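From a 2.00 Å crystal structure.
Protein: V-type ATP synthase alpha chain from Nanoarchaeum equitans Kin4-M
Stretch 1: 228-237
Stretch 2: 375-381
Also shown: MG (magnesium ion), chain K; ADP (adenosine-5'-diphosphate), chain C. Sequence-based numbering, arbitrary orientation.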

# COMPACT_ATOMS: atom_id res chain seq x y z
N GLY A 228 20.60 -4.97 -17.63
CA GLY A 228 21.59 -4.61 -18.64
C GLY A 228 21.88 -3.14 -18.87
O GLY A 228 22.44 -2.79 -19.91
N LYS A 229 21.51 -2.28 -17.91
CA LYS A 229 21.73 -0.84 -18.03
C LYS A 229 23.20 -0.48 -18.25
O LYS A 229 23.54 0.30 -19.14
CB LYS A 229 21.29 -0.12 -16.75
CG LYS A 229 19.81 -0.09 -16.46
CD LYS A 229 19.61 0.58 -15.11
CE LYS A 229 19.10 -0.39 -14.07
NZ LYS A 229 19.89 -1.63 -13.90
N THR A 230 24.06 -1.04 -17.40
CA THR A 230 25.48 -0.71 -17.41
C THR A 230 26.17 -1.13 -18.72
O THR A 230 26.93 -0.36 -19.30
CB THR A 230 26.21 -1.34 -16.21
OG1 THR A 230 25.71 -0.75 -14.99
CG2 THR A 230 27.71 -1.10 -16.30
N VAL A 231 25.89 -2.35 -19.17
CA VAL A 231 26.44 -2.83 -20.43
C VAL A 231 25.94 -1.98 -21.60
O VAL A 231 26.71 -1.61 -22.48
CB VAL A 231 26.10 -4.31 -20.67
CG1 VAL A 231 26.46 -4.73 -22.08
CG2 VAL A 231 26.83 -5.19 -19.66
N LEU A 232 24.65 -1.64 -21.58
CA LEU A 232 24.07 -0.83 -22.65
C LEU A 232 24.72 0.54 -22.72
O LEU A 232 25.06 1.01 -23.80
CB LEU A 232 22.56 -0.68 -22.46
CG LEU A 232 21.87 0.08 -23.60
CD1 LEU A 232 22.08 -0.66 -24.91
CD2 LEU A 232 20.38 0.26 -23.34
N ASN A 233 24.91 1.18 -21.57
CA ASN A 233 25.57 2.48 -21.53
C ASN A 233 27.04 2.41 -21.95
O ASN A 233 27.54 3.31 -22.62
CB ASN A 233 25.43 3.12 -20.15
CG ASN A 233 24.18 3.97 -20.02
OD1 ASN A 233 24.19 5.16 -20.34
ND2 ASN A 233 23.10 3.36 -19.55
N GLN A 234 27.72 1.33 -21.56
CA GLN A 234 29.11 1.12 -21.95
C GLN A 234 29.24 0.87 -23.45
O GLN A 234 30.20 1.31 -24.07
CB GLN A 234 29.73 -0.04 -21.16
CG GLN A 234 30.05 0.29 -19.71
CD GLN A 234 30.61 -0.90 -18.94
OE1 GLN A 234 30.56 -2.04 -19.41
NE2 GLN A 234 31.16 -0.64 -17.76
N GLN A 235 28.27 0.16 -24.02
CA GLN A 235 28.22 -0.07 -25.46
C GLN A 235 28.06 1.25 -26.21
O GLN A 235 28.70 1.47 -27.24
CB GLN A 235 27.07 -1.00 -25.83
CG GLN A 235 27.34 -2.46 -25.51
CD GLN A 235 28.58 -2.99 -26.21
OE1 GLN A 235 29.63 -3.15 -25.59
NE2 GLN A 235 28.46 -3.27 -27.50
N ILE A 236 27.20 2.11 -25.70
CA ILE A 236 27.04 3.44 -26.27
C ILE A 236 28.34 4.22 -26.12
O ILE A 236 28.81 4.83 -27.08
CB ILE A 236 25.88 4.21 -25.59
CG1 ILE A 236 24.55 3.49 -25.85
CG2 ILE A 236 25.81 5.64 -26.11
CD1 ILE A 236 23.37 4.10 -25.12
N ALA A 237 28.94 4.19 -24.94
CA ALA A 237 30.21 4.87 -24.70
C ALA A 237 31.31 4.37 -25.64
O ALA A 237 32.20 5.13 -26.03
CB ALA A 237 30.63 4.71 -23.26
MG MG K . 24.72 -1.73 -13.49
PB ADP C . 22.44 -3.77 -14.69
O1B ADP C . 21.11 -3.40 -15.28
O2B ADP C . 23.51 -2.72 -14.85
O3B ADP C . 22.35 -4.36 -13.31
PA ADP C . 24.35 -5.16 -16.34
O1A ADP C . 24.55 -4.08 -17.35
O2A ADP C . 25.39 -5.39 -15.27
O3A ADP C . 22.90 -4.99 -15.64
O5' ADP C . 24.13 -6.54 -17.14
C5' ADP C . 23.72 -7.71 -16.44
C4' ADP C . 24.21 -8.96 -17.17
O4' ADP C . 23.64 -9.03 -18.48
C3' ADP C . 25.72 -8.91 -17.31
O3' ADP C . 26.28 -10.12 -16.79
C2' ADP C . 25.97 -8.80 -18.80
O2' ADP C . 27.03 -9.66 -19.21
C1' ADP C . 24.66 -9.22 -19.46
N9 ADP C . 24.41 -8.38 -20.65
C8 ADP C . 23.75 -7.20 -20.66
N7 ADP C . 23.70 -6.69 -21.92
C5 ADP C . 24.34 -7.55 -22.73
C6 ADP C . 24.64 -7.62 -24.18
N6 ADP C . 24.25 -6.64 -25.03
N1 ADP C . 25.33 -8.70 -24.62
C2 ADP C . 25.72 -9.68 -23.78
N3 ADP C . 25.48 -9.69 -22.46
C4 ADP C . 24.80 -8.66 -21.89
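Stretch 2 375-381: IIGAVSP

Stretch 2 is an extended strand from Ile375 to Val379, followed by Ser380 and Pro381 outside regular structure. It runs almost directly against the helix of stretch 1: the N-to-C directions of strand and helix meet at 167°, and their axes come within 9.4 Å. As the strand advances, it therefore travels back down the helix toward the phosphate end, where Gly228 caps the first turn. The register follows from this: the CA of Ile376 lies 7.7 Å from the CA of Asn233, and the CA of Ala378 lies 6.3 Å from the CA of Lys229, so two residues of strand match one turn of helix.

Ile375 has its side chain out of reach of the helix, and the contact begins with Ile376, whose CA-to-CB bond points toward it. With chi1 in the m well, Ile376 brings CG2 to 3.5 Å from Asn233 OD1 and to 4.4 Å from Ile236 CD1, the latter an apolar contact between the two isoleucine side chains. Neither end of the Asn233 carboxamide is left unsatisfied: OD1 is hydrogen-bonded elsewhere in the structure, and Asn233 ND2 donates a hydrogen bond to Lys229 O (3.1 Å), folding the amide back along its own helix.

Gly377 has no side chain, and a CB there would point away from the helix, as the alternation of a strand requires. Ala378 faces the helix again. Its single methyl carbon serves two neighbours, with CB 4.1 Å from Lys229 CD and 3.9 Å from Asn233 ND2, and this small residue sits where the two backbones are nearer than at Ile376.

Val379 turns its side chain away, yet its backbone still takes part: its carbonyl O lies 3.1 Å from Lys229 CD, a close approach to a carbon and not a hydrogen bond. At Ser380, the CA-to-CB bond points sideways, and OG stands 3.9 Å from Lys229 CE. Water 1 joins the two polar ends, 2.9 Å from Lys229 NZ, whose proton it accepts, and 2.7 Å from Ser380 OG. The lysine amine also donates to ADP O1B, with NZ at 2.6 Å from that oxygen, so the strand's end flanks a side chain already committed to the nucleotide. Pro381 makes no contact.

The rule is economical: no direct hydrogen bond crosses between the stretches, and 283 Å² is buried in all. The side chains of alternate strand residues, Ile376 and Ala378, pack on the helix, while one water supplies the polar link.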

# COMPACT_ATOMS: atom_id res chain seq x y z
N ILE A 375 22.43 13.35 -23.59
CA ILE A 375 22.47 12.79 -22.24
C ILE A 375 21.67 11.50 -22.10
O ILE A 375 20.47 11.47 -22.37
CB ILE A 375 21.97 13.81 -21.20
CG1 ILE A 375 22.92 15.01 -21.13
CG2 ILE A 375 21.86 13.17 -19.82
CD1 ILE A 375 22.48 16.08 -20.15
N ILE A 376 22.35 10.44 -21.67
CA ILE A 376 21.70 9.17 -21.41
C ILE A 376 21.74 8.89 -19.91
O ILE A 376 22.82 8.74 -19.33
CB ILE A 376 22.41 8.01 -22.16
CG1 ILE A 376 22.64 8.38 -23.63
CG2 ILE A 376 21.59 6.73 -22.05
CD1 ILE A 376 21.37 8.64 -24.41
N GLY A 377 20.57 8.81 -19.28
CA GLY A 377 20.49 8.56 -17.85
C GLY A 377 19.90 7.21 -17.51
O GLY A 377 18.73 6.93 -17.79
N ALA A 378 20.71 6.36 -16.88
CA ALA A 378 20.22 5.08 -16.39
C ALA A 378 19.44 5.30 -15.10
O ALA A 378 19.77 6.18 -14.30
CB ALA A 378 21.37 4.13 -16.16
N VAL A 379 18.38 4.51 -14.90
CA VAL A 379 17.57 4.60 -13.69
C VAL A 379 17.43 3.22 -13.07
O VAL A 379 17.28 2.23 -13.79
CB VAL A 379 16.16 5.17 -13.99
CG1 VAL A 379 15.43 5.49 -12.69
CG2 VAL A 379 16.26 6.42 -14.84
N SER A 380 17.50 3.14 -11.75
CA SER A 380 17.45 1.86 -11.05
C SER A 380 16.24 1.76 -10.13
O SER A 380 16.38 1.83 -8.91
CB SER A 380 18.72 1.66 -10.23
OG SER A 380 19.88 1.88 -11.01
N PRO A 381 15.05 1.56 -10.71
CA PRO A 381 13.81 1.51 -9.92
C PRO A 381 13.79 0.33 -8.95
O PRO A 381 14.12 -0.79 -9.33
CB PRO A 381 12.72 1.32 -10.99
CG PRO A 381 13.42 0.67 -12.13
CD PRO A 381 14.80 1.28 -12.14
O HOH W 1 21.35 -0.30 -11.76
O HOH W 2 26.03 -3.31 -13.79
O HOH W 3 23.68 -2.66 -11.94
O HOH W 4 23.58 -0.02 -13.20
O HOH W 5 26.07 -0.84 -12.17